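Local structure of geobacter metallireducens SMUG1 (5H9I) at residues R108-V112 / S113-L117; E123-T127 / P128-F132; V90-P93 / A94-P98; F74-V77 / A78-T81. The protein belongs to the SMUG1 group of the UDG-like superfamily, whose fold sets helices around a central parallel sheet, and holds xanthine in its ligand pocket. One frame throughout, in Å; residues are numbered along the deposited sequence.

Interaction 1. Residues R108-V112 / S113-L117; sequences RRSEV and SGRRL. With XAN (xanthine), chain B.
Glu111 meets Gly114 as the N-cap of helix 112-125, and the same carboxylate reaches into the xanthine pocket of this UDG-like fold. Its oxygen OE1 serves two donors: the amide N of Gly114 at 2.8 Å, in a bent and weak capping bond, and xanthine N9 at 2.9 Å. A glutamate suits this double task because its chain is long enough to carry the carboxylate past the helix start to the ligand. With CG anti to the backbone N (chi1 -177°) and the chain extended beyond it, OE1 comes within reach of both Gly114 N and xanthine N9. Glycine at 114 adds no side chain next to OE1. The peptide oxygens at the helix start are occupied as well: Glu111 O accepts from Arg115 N, and Val112 O takes Arg116 N at 2.8 Å. Ser113 offers no polar bond across the contact, but its CB lies 3.6 Å from xanthine C8.

Away from the ligand, Arg115 bends its chain at chi3 so that NH1 points a nearly straight N-H (164°) at Ser110 OG, 2.9 Å away and in the guanidinium plane. Ser110 OG is also hydrogen-bonded to the carboxylate of Glu76. Arg116 runs extended alongside Val112 and spends its terminal nitrogens on Pro214 O and Asn222 OD1. Val112 CG1 rests over one face of the Arg116 guanidinium, 3.5 Å from Arg116 NE.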
loop_
_atom_site.group_PDB
_atom_site.type_symbol
_atom_site.label_atom_id
_atom_site.label_comp_id
_atom_site.label_asym_id
_atom_site.label_seq_id
_atom_site.Cartn_x
_atom_site.Cartn_y
_atom_site.Cartn_z
ATOM N N ARG A 108 17.270 5.107 8.021
ATOM C CA ARG A 108 18.339 5.302 7.063
ATOM C C ARG A 108 18.372 4.209 5.929
ATOM O O ARG A 108 19.232 4.340 5.088
ATOM C CB ARG A 108 19.685 5.299 7.856
ATOM N N ARG A 109 17.545 3.129 5.892
ATOM C CA ARG A 109 17.434 2.164 4.780
ATOM C C ARG A 109 16.512 2.862 3.745
ATOM O O ARG A 109 15.539 3.533 4.166
ATOM C CB ARG A 109 16.705 0.923 5.203
ATOM C CG ARG A 109 17.390 0.024 6.209
ATOM C CD ARG A 109 18.424 -0.916 5.557
ATOM N NE ARG A 109 18.941 -1.690 6.682
ATOM C CZ ARG A 109 19.924 -1.295 7.500
ATOM N NH1 ARG A 109 20.277 -2.083 8.506
ATOM N NH2 ARG A 109 20.583 -0.146 7.311
ATOM N N SER A 110 16.942 2.818 2.495
ATOM C CA SER A 110 16.105 3.153 1.343
ATOM C C SER A 110 15.437 1.943 0.734
ATOM O O SER A 110 16.088 1.003 0.183
ATOM C CB SER A 110 16.870 3.901 0.294
ATOM O OG SER A 110 16.170 4.096 -0.885
ATOM N N GLU A 111 14.149 1.907 0.673
ATOM C CA GLU A 111 13.470 0.842 0.014
ATOM C C GLU A 111 13.527 0.987 -1.502
ATOM O O GLU A 111 13.052 2.019 -2.017
ATOM C CB GLU A 111 11.978 0.801 0.424
ATOM C CG GLU A 111 11.258 -0.368 -0.215
ATOM C CD GLU A 111 9.753 -0.259 -0.035
ATOM O OE1 GLU A 111 9.017 0.066 -0.966
ATOM O OE2 GLU A 111 9.289 -0.560 1.125
ATOM N N VAL A 112 14.055 -0.021 -2.229
ATOM C CA VAL A 112 14.202 0.058 -3.633
ATOM C C VAL A 112 12.851 0.172 -4.355
ATOM O O VAL A 112 12.680 0.970 -5.286
ATOM C CB VAL A 112 15.021 -1.132 -4.241
ATOM C CG1 VAL A 112 15.201 -1.058 -5.738
ATOM C CG2 VAL A 112 16.422 -1.086 -3.546
ATOM N N SER A 113 11.988 -0.701 -3.963
ATOM C CA SER A 113 10.647 -0.791 -4.574
ATOM C C SER A 113 9.943 0.546 -4.591
ATOM O O SER A 113 9.582 1.067 -5.669
ATOM C CB SER A 113 9.772 -1.813 -3.893
ATOM O OG SER A 113 10.200 -3.131 -4.103
ATOM N N GLY A 114 9.837 1.161 -3.442
ATOM C CA GLY A 114 9.139 2.482 -3.375
ATOM C C GLY A 114 9.926 3.584 -3.981
ATOM O O GLY A 114 9.439 4.545 -4.616
ATOM N N ARG A 115 11.269 3.575 -3.905
ATOM C CA ARG A 115 12.096 4.491 -4.620
ATOM C C ARG A 115 11.892 4.465 -6.091
ATOM O O ARG A 115 11.765 5.500 -6.734
ATOM C CB ARG A 115 13.635 4.269 -4.293
ATOM C CG ARG A 115 14.503 5.393 -4.513
ATOM C CD ARG A 115 15.925 5.068 -4.013
ATOM N NE ARG A 115 16.497 4.107 -4.897
ATOM C CZ ARG A 115 17.238 3.046 -4.465
ATOM N NH1 ARG A 115 17.417 2.799 -3.141
ATOM N NH2 ARG A 115 17.828 2.280 -5.382
ATOM N N ARG A 116 11.792 3.243 -6.616
ATOM C CA ARG A 116 11.527 3.094 -8.031
ATOM C C ARG A 116 10.102 3.604 -8.389
ATOM O O ARG A 116 9.955 4.257 -9.434
ATOM C CB ARG A 116 11.630 1.618 -8.430
ATOM C CG ARG A 116 13.100 1.159 -8.579
ATOM C CD ARG A 116 13.126 -0.297 -8.998
ATOM N NE ARG A 116 14.527 -0.709 -9.173
ATOM C CZ ARG A 116 14.895 -1.973 -9.367
ATOM N NH1 ARG A 116 14.057 -2.960 -9.308
ATOM N NH2 ARG A 116 16.197 -2.183 -9.648
ATOM N N LEU A 117 9.121 3.161 -7.638
ATOM C CA LEU A 117 7.718 3.530 -7.996
ATOM C C LEU A 117 7.486 4.997 -7.908
ATOM O O LEU A 117 7.061 5.648 -8.900
ATOM C CB LEU A 117 6.762 2.764 -7.121
ATOM C CG LEU A 117 5.273 3.053 -7.321
ATOM C CD1 LEU A 117 4.597 1.688 -7.449
ATOM C CD2 LEU A 117 4.626 3.837 -6.231
HETATM N N9 XAN B . 7.199 -2.220 -1.049
HETATM C C4 XAN B . 5.928 -2.015 -0.838
HETATM N N3 XAN B . 5.220 -1.076 -0.217
HETATM C C2 XAN B . 3.966 -1.159 -0.180
HETATM O O2 XAN B . 3.353 -0.324 0.434
HETATM N N1 XAN B . 3.276 -2.123 -0.806
HETATM C C6 XAN B . 3.841 -3.084 -1.470
HETATM O O6 XAN B . 3.220 -4.012 -2.001
HETATM C C5 XAN B . 5.237 -3.096 -1.485
HETATM N N7 XAN B . 6.135 -3.899 -2.037
HETATM C C8 XAN B . 7.319 -3.366 -1.778
#

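Interaction 2. Residues E123-T127 / P128-F132; sequences ERFGT and PERFF. With LEA (pentanoic acid), chain H.
Phe125 and Phe131 meet across a tight turn that joins the end of helix 112-125 to the N-capped start of helix 128-132. Aromatic packing forms the first group. Phe131 turns its edge to one face of Phe125 in a T-shaped pair, the centroids 5.1 Å apart and the planes at 75°. Phe131 CB adds a CH-pi contact over the same face; with CG anti to the backbone N (chi1 -179°), the Phe131 ring brings the CD1 side of its edge over Phe125. Phenylalanine suits both places, since flat apolar rings can fill this buried corner together with Phe135 and Phe240.

Backbone and capping bonds form the second group. Gly126 leaves the helix with positive phi, a conformation easiest for glycine. Thr127 then caps the next helix: its OG1 accepts from Arg130 N at 3.2 Å, while Thr127 O receives only weak bonds from the N atoms of Arg130 and Phe131. Threonine suits the cap because its hydroxyl sits on CB, close to the backbone and within reach of that amide.

Charged and ligand contacts come last. Arg124 turns away to a salt bridge with the terminal carboxylate of Phe240. Arg130, bent at chi3, sends NH1 to Phe125 O at 3.2 Å, nearly straight and in its guanidinium plane. NH1 also donates to pentanoic acid O1 at 2.7 Å. On the face of Phe125 opposite Phe131, pentanoic acid O2 lies over the ring, 3.5 Å from Phe125 CZ.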
loop_
_atom_site.group_PDB
_atom_site.type_symbol
_atom_site.label_atom_id
_atom_site.label_comp_id
_atom_site.label_asym_id
_atom_site.label_seq_id
_atom_site.Cartn_x
_atom_site.Cartn_y
_atom_site.Cartn_z
ATOM N N GLU A 123 9.163 11.478 -11.998
ATOM C CA GLU A 123 9.664 11.740 -13.376
ATOM C C GLU A 123 8.533 11.935 -14.318
ATOM O O GLU A 123 8.701 12.804 -15.237
ATOM C CB GLU A 123 10.533 10.551 -13.809
ATOM C CG GLU A 123 11.848 10.496 -13.085
ATOM C CD GLU A 123 12.611 9.200 -13.378
ATOM O OE1 GLU A 123 12.091 8.328 -14.149
ATOM O OE2 GLU A 123 13.714 9.098 -12.791
ATOM N N ARG A 124 7.460 11.190 -14.300
ATOM C CA ARG A 124 6.381 11.288 -15.319
ATOM C C ARG A 124 5.536 12.524 -15.025
ATOM O O ARG A 124 5.093 13.203 -15.961
ATOM C CB ARG A 124 5.528 10.093 -15.349
ATOM C CG ARG A 124 6.134 8.758 -15.817
ATOM C CD ARG A 124 6.618 8.848 -17.255
ATOM N NE ARG A 124 5.470 8.939 -18.160
ATOM C CZ ARG A 124 5.603 8.891 -19.492
ATOM N NH1 ARG A 124 6.807 8.712 -19.959
ATOM N NH2 ARG A 124 4.547 9.007 -20.251
ATOM N N PHE A 125 5.291 12.886 -13.767
ATOM C CA PHE A 125 4.288 13.907 -13.438
ATOM C C PHE A 125 4.807 15.160 -12.868
ATOM O O PHE A 125 4.093 16.197 -12.862
ATOM C CB PHE A 125 3.290 13.282 -12.420
ATOM C CG PHE A 125 2.386 12.265 -12.998
ATOM C CD1 PHE A 125 2.828 10.936 -13.200
ATOM C CD2 PHE A 125 1.140 12.615 -13.512
ATOM C CE1 PHE A 125 1.966 10.044 -13.801
ATOM C CE2 PHE A 125 0.304 11.670 -14.067
ATOM C CZ PHE A 125 0.728 10.367 -14.225
ATOM N N GLY A 126 6.022 15.210 -12.359
ATOM C CA GLY A 126 6.643 16.365 -11.813
ATOM C C GLY A 126 6.292 16.711 -10.389
ATOM O O GLY A 126 7.118 16.766 -9.518
ATOM N N THR A 127 5.052 17.116 -10.270
ATOM C CA THR A 127 4.465 17.485 -8.937
ATOM C C THR A 127 3.455 16.515 -8.486
ATOM O O THR A 127 2.783 15.819 -9.212
ATOM C CB THR A 127 3.793 18.870 -8.895
ATOM O OG1 THR A 127 2.604 18.835 -9.733
ATOM C CG2 THR A 127 4.703 19.944 -9.448
ATOM N N PRO A 128 3.347 16.424 -7.127
ATOM C CA PRO A 128 2.341 15.551 -6.638
ATOM C C PRO A 128 0.942 15.914 -7.172
ATOM O O PRO A 128 0.125 15.017 -7.475
ATOM C CB PRO A 128 2.455 15.750 -5.091
ATOM C CG PRO A 128 3.871 15.985 -4.871
ATOM C CD PRO A 128 4.186 16.926 -6.028
ATOM N N GLU A 129 0.632 17.190 -7.267
ATOM C CA GLU A 129 -0.696 17.603 -7.703
ATOM C C GLU A 129 -1.018 17.102 -9.143
ATOM O O GLU A 129 -2.189 16.729 -9.383
ATOM C CB GLU A 129 -0.850 19.133 -7.633
ATOM C CG GLU A 129 -1.094 19.578 -6.195
ATOM C CD GLU A 129 -0.021 19.249 -5.242
ATOM O OE1 GLU A 129 1.172 19.535 -5.510
ATOM O OE2 GLU A 129 -0.315 18.645 -4.154
ATOM N N ARG A 130 -0.052 17.051 -10.024
ATOM C CA ARG A 130 -0.368 16.487 -11.353
ATOM C C ARG A 130 -0.673 14.993 -11.330
ATOM O O ARG A 130 -1.526 14.552 -12.109
ATOM C CB ARG A 130 0.702 16.785 -12.310
ATOM C CG ARG A 130 0.885 18.279 -12.583
ATOM C CD ARG A 130 1.788 18.618 -13.756
ATOM N NE ARG A 130 1.104 18.161 -14.999
ATOM C CZ ARG A 130 1.308 17.058 -15.739
ATOM N NH1 ARG A 130 2.194 16.130 -15.457
ATOM N NH2 ARG A 130 0.597 16.958 -16.877
ATOM N N PHE A 131 -0.050 14.259 -10.401
ATOM C CA PHE A 131 -0.351 12.824 -10.205
ATOM C C PHE A 131 -1.647 12.563 -9.561
ATOM O O PHE A 131 -2.525 11.892 -10.051
ATOM C CB PHE A 131 0.856 12.134 -9.500
ATOM C CG PHE A 131 0.650 10.704 -9.297
ATOM C CD1 PHE A 131 0.671 9.820 -10.376
ATOM C CD2 PHE A 131 0.450 10.189 -8.032
ATOM C CE1 PHE A 131 0.467 8.463 -10.103
ATOM C CE2 PHE A 131 0.298 8.878 -7.800
ATOM C CZ PHE A 131 0.330 7.963 -8.849
ATOM N N PHE A 132 -1.834 13.189 -8.381
ATOM C CA PHE A 132 -2.969 12.886 -7.574
ATOM C C PHE A 132 -4.231 13.509 -8.093
ATOM O O PHE A 132 -5.341 13.175 -7.630
ATOM C CB PHE A 132 -2.723 13.212 -6.088
ATOM C CG PHE A 132 -1.621 12.342 -5.442
ATOM C CD1 PHE A 132 -1.901 11.033 -5.174
ATOM C CD2 PHE A 132 -0.395 12.864 -5.132
ATOM C CE1 PHE A 132 -0.930 10.240 -4.577
ATOM C CE2 PHE A 132 0.601 12.078 -4.560
ATOM C CZ PHE A 132 0.267 10.794 -4.277
HETATM C C2 LEA H . 2.076 12.855 -17.016
HETATM O O2 LEA H . 2.668 11.831 -16.781
HETATM C C3 LEA H . 0.675 12.755 -17.427
HETATM C C4 LEA H . 0.635 13.331 -18.782
HETATM C C5 LEA H . 0.070 14.712 -18.831
HETATM C C6 LEA H . -0.233 15.214 -20.270
HETATM O O1 LEA H . 2.621 13.937 -16.957
#

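Interaction 3. Residues V90-P93 / A94-P98; sequences VTRP and AGEHP
Arg92 and Glu96 lean toward each other over the mouth of a turn at the protein surface. Neither lies flat on the other: the carboxylate plane stands 73° from the guanidinium plane, and the two chains cross at a slant. Arg92 NH1 nevertheless finds Glu96 OE2 at 2.8 Å in a hydrogen-bonded salt bridge. The oxygen uses its syn lone pair and approaches the guanidinium edge, 17° out of its plane. Arginine suits the site because its long chain, extended from CG to NE, passes along the carboxylate before the terminal group turns; on the way Arg92 CG comes within 3.4 Å of Glu96 OE2. Glu96 answers with an equally stretched chain, CG anti to the backbone N (chi1 179°), which aims OE2 back across the turn.

Both groups have further partners. Arg92 NH2 forms a salt bridge with Asp103, and Glu96 OE2 also accepts from Val102 N, so the later part of the same loop is drawn in. Beneath the charges the Pro93 ring packs beside the base of Glu96, with Pro93 CG 4.0 Å from Glu96 CB. The same ring touches Tyr31 and Tyr36.

The backbone closes with Glu96 N donating to Pro93 O at 2.9 Å, the donor above the carbonyl plane. Ala94 and Gly95 occupy the two corner positions, and the positive phi of Gly95 favours glycine. Such a chain reversal, with glycine at the third position, is a classic type II beta turn.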
loop_
_atom_site.group_PDB
_atom_site.type_symbol
_atom_site.label_atom_id
_atom_site.label_comp_id
_atom_site.label_asym_id
_atom_site.label_seq_id
_atom_site.Cartn_x
_atom_site.Cartn_y
_atom_site.Cartn_z
ATOM N N VAL A 90 6.117 8.991 14.320
ATOM C CA VAL A 90 5.958 7.558 14.155
ATOM C C VAL A 90 6.493 6.903 15.454
ATOM O O VAL A 90 7.680 7.095 15.748
ATOM C CB VAL A 90 6.764 7.032 12.963
ATOM C CG1 VAL A 90 6.603 5.501 12.828
ATOM C CG2 VAL A 90 6.408 7.799 11.638
ATOM N N THR A 91 5.606 6.186 16.067
ATOM C CA THR A 91 6.012 5.465 17.293
ATOM C C THR A 91 6.346 4.025 16.981
ATOM O O THR A 91 6.050 3.523 15.930
ATOM C CB THR A 91 4.908 5.547 18.346
ATOM O OG1 THR A 91 3.640 5.040 17.940
ATOM C CG2 THR A 91 4.716 6.958 18.779
ATOM N N ARG A 92 6.860 3.254 17.955
ATOM C CA ARG A 92 7.233 1.883 17.664
ATOM C C ARG A 92 6.110 0.927 17.931
ATOM O O ARG A 92 5.381 1.020 18.954
ATOM C CB ARG A 92 8.539 1.502 18.448
ATOM C CG ARG A 92 9.713 2.356 18.135
ATOM C CD ARG A 92 10.941 2.072 19.024
ATOM N NE ARG A 92 11.946 3.051 18.648
ATOM C CZ ARG A 92 12.777 2.909 17.629
ATOM N NH1 ARG A 92 12.936 1.778 17.007
ATOM N NH2 ARG A 92 13.562 3.913 17.362
ATOM N N PRO A 93 5.942 -0.089 17.072
ATOM C CA PRO A 93 4.861 -1.035 17.270
ATOM C C PRO A 93 5.080 -1.885 18.584
ATOM O O PRO A 93 6.232 -2.243 18.876
ATOM C CB PRO A 93 4.937 -1.979 16.064
ATOM C CG PRO A 93 6.336 -1.826 15.558
ATOM C CD PRO A 93 6.810 -0.446 15.926
ATOM N N ALA A 94 3.994 -2.344 19.152
ATOM C CA ALA A 94 4.073 -3.221 20.313
ATOM C C ALA A 94 4.785 -4.452 19.907
ATOM O O ALA A 94 4.484 -5.068 18.872
ATOM C CB ALA A 94 2.702 -3.486 20.821
ATOM N N GLY A 95 5.787 -4.843 20.699
ATOM C CA GLY A 95 6.543 -6.037 20.294
ATOM C C GLY A 95 7.432 -5.932 19.082
ATOM O O GLY A 95 7.793 -6.967 18.540
ATOM N N GLU A 96 7.815 -4.697 18.690
ATOM C CA GLU A 96 8.758 -4.457 17.619
ATOM C C GLU A 96 9.877 -5.479 17.673
ATOM O O GLU A 96 10.402 -5.715 18.753
ATOM C CB GLU A 96 9.348 -3.070 17.855
ATOM C CG GLU A 96 10.374 -2.632 16.869
ATOM C CD GLU A 96 11.100 -1.424 17.311
ATOM O OE1 GLU A 96 11.809 -1.512 18.400
ATOM O OE2 GLU A 96 11.111 -0.364 16.672
ATOM N N HIS A 97 10.284 -6.068 16.545
ATOM C CA HIS A 97 11.401 -7.012 16.517
ATOM C C HIS A 97 12.690 -6.289 16.288
ATOM O O HIS A 97 12.804 -5.443 15.425
ATOM C CB HIS A 97 11.149 -8.005 15.419
ATOM C CG HIS A 97 12.038 -9.217 15.488
ATOM N ND1 HIS A 97 13.365 -9.145 15.168
ATOM C CD2 HIS A 97 11.802 -10.468 15.896
ATOM C CE1 HIS A 97 13.936 -10.326 15.409
ATOM N NE2 HIS A 97 12.996 -11.156 15.799
ATOM N N PRO A 98 13.794 -6.662 17.003
ATOM C CA PRO A 98 14.992 -5.914 16.788
ATOM C C PRO A 98 15.610 -5.916 15.421
ATOM O O PRO A 98 16.394 -5.051 15.176
ATOM C CB PRO A 98 16.055 -6.576 17.769
ATOM C CG PRO A 98 15.331 -7.646 18.413
ATOM C CD PRO A 98 13.882 -7.695 18.065
#

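Interaction 4. Residues F74-V77 / A78-T81; sequences FGEV and AVVT. With XAN (xanthine), chain B.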
loop_
_atom_site.group_PDB
_atom_site.type_symbol
_atom_site.label_atom_id
_atom_site.label_comp_id
_atom_site.label_asym_id
_atom_site.label_seq_id
_atom_site.Cartn_x
_atom_site.Cartn_y
_atom_site.Cartn_z
ATOM N N PHE A 74 4.421 2.165 -0.330
ATOM C CA PHE A 74 5.736 2.246 -1.052
ATOM C C PHE A 74 6.575 3.401 -0.578
ATOM O O PHE A 74 7.347 3.964 -1.290
ATOM C CB PHE A 74 5.468 2.328 -2.590
ATOM C CG PHE A 74 4.870 1.064 -3.183
ATOM C CD1 PHE A 74 5.723 0.010 -3.604
ATOM C CD2 PHE A 74 3.511 0.920 -3.289
ATOM C CE1 PHE A 74 5.155 -1.077 -4.190
ATOM C CE2 PHE A 74 2.961 -0.183 -3.870
ATOM C CZ PHE A 74 3.793 -1.152 -4.308
ATOM N N GLY A 75 6.434 3.753 0.719
ATOM C CA GLY A 75 6.854 5.026 1.216
ATOM C C GLY A 75 8.299 5.077 1.664
ATOM O O GLY A 75 8.592 5.217 2.849
ATOM N N GLU A 76 9.172 5.042 0.698
ATOM C CA GLU A 76 10.616 5.215 0.911
ATOM C C GLU A 76 10.767 6.567 1.633
ATOM O O GLU A 76 10.175 7.600 1.243
ATOM C CB GLU A 76 11.366 5.135 -0.387
ATOM C CG GLU A 76 12.936 5.173 -0.206
ATOM C CD GLU A 76 13.599 6.330 -0.827
ATOM O OE1 GLU A 76 12.963 7.318 -1.339
ATOM O OE2 GLU A 76 14.882 6.346 -0.809
ATOM N N VAL A 77 11.658 6.654 2.627
ATOM C CA VAL A 77 11.724 7.818 3.477
ATOM C C VAL A 77 12.014 9.067 2.721
ATOM O O VAL A 77 11.314 10.092 2.889
ATOM C CB VAL A 77 12.724 7.578 4.693
ATOM C CG1 VAL A 77 12.885 8.841 5.494
ATOM C CG2 VAL A 77 12.229 6.416 5.508
ATOM N N ALA A 78 13.000 9.011 1.832
ATOM C CA ALA A 78 13.434 10.181 1.119
ATOM C C ALA A 78 12.341 10.775 0.222
ATOM O O ALA A 78 12.070 11.984 0.247
ATOM C CB ALA A 78 14.674 9.942 0.344
ATOM N N VAL A 79 11.672 9.872 -0.510
ATOM C CA VAL A 79 10.680 10.378 -1.425
ATOM C C VAL A 79 9.484 10.901 -0.655
ATOM O O VAL A 79 8.871 11.939 -1.096
ATOM C CB VAL A 79 10.412 9.387 -2.602
ATOM C CG1 VAL A 79 9.571 8.340 -2.125
ATOM C CG2 VAL A 79 9.788 10.232 -3.771
ATOM N N VAL A 80 9.102 10.334 0.501
ATOM C CA VAL A 80 7.971 10.820 1.213
ATOM C C VAL A 80 8.277 12.186 1.814
ATOM O O VAL A 80 7.463 13.110 1.710
ATOM C CB VAL A 80 7.587 9.893 2.274
ATOM C CG1 VAL A 80 6.559 10.463 3.216
ATOM C CG2 VAL A 80 7.095 8.554 1.707
ATOM N N THR A 81 9.494 12.402 2.355
ATOM C CA THR A 81 9.857 13.677 2.922
ATOM C C THR A 81 10.096 14.743 1.862
ATOM O O THR A 81 9.626 15.886 2.022
ATOM C CB THR A 81 11.101 13.594 3.889
ATOM O OG1 THR A 81 12.244 13.286 3.144
ATOM C CG2 THR A 81 10.903 12.631 4.870
HETATM N N9 XAN B . 7.199 -2.220 -1.049
HETATM C C4 XAN B . 5.928 -2.015 -0.838
HETATM N N3 XAN B . 5.220 -1.076 -0.217
HETATM C C2 XAN B . 3.966 -1.159 -0.180
HETATM O O2 XAN B . 3.353 -0.324 0.434
HETATM N N1 XAN B . 3.276 -2.123 -0.806
HETATM C C6 XAN B . 3.841 -3.084 -1.470
HETATM O O6 XAN B . 3.220 -4.012 -2.001
HETATM C C5 XAN B . 5.237 -3.096 -1.485
HETATM N N7 XAN B . 6.135 -3.899 -2.037
HETATM C C8 XAN B . 7.319 -3.366 -1.778
HETATM O O HOH W 1 15.179 6.896 2.050
#
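Gly75 and Val80 belong to the tight, buried part of this contact, where Val80 CG2 lies 3.6 Å from Gly75 CA. Glycine suits the place, having no side chain where that methyl comes so near. Gly75 is also the centre of an inverse gamma turn, closed by Glu76 N donating to Phe74 O. Val80 continues the buried side onto Val72, Ile86 and Phe105. Glu76 is buried too, its chain bent at chi2 so that the carboxylate curls back over the helix start. OE1 takes the N-H of Val79 at 3.0 Å, from above the carboxylate plane.

The looser side belongs to Ala78 and Thr81, both partly exposed. Here the small Ala78 has its N-H taken by a water, which donates weakly to Glu76 OE2, already engaged by Ser110. Thr81 turns its hydroxyl OG1 back to Ala78 O at 3.2 Å.

Phe74 faces the ligand instead: xanthine lies over one face of its ring, offset toward the rim, with Phe74 CZ 3.4 Å from xanthine C6. Phe74 N donates to xanthine O2 at 2.8 Å. The whole is a glutamate N-cap of helix 77-84, preceded by an inverse gamma turn whose first residue, Phe74, lines the xanthine pocket.

How the interactions relate
Interactions 1 and 4 are neighbours, their centres about 7 Å apart, and both touch xanthine. Each has a glutamate N-cap, one opening helix 112-125 and the other helix 77-84, and Gly114 packs against Phe74 between them. Interaction 4 is buried and rich in valine, whereas interaction 1 is partly buried and carries arginines on its outer side. Interaction 2 lies at the far end of helix 112-125, where a threonine does the capping, aromatic rings replace aliphatic ones and the ligand is pentanoic acid. Interaction 3, a surface turn in the loop between helices 77-84 and 112-125, depends on charge pairing and has no helix to cap.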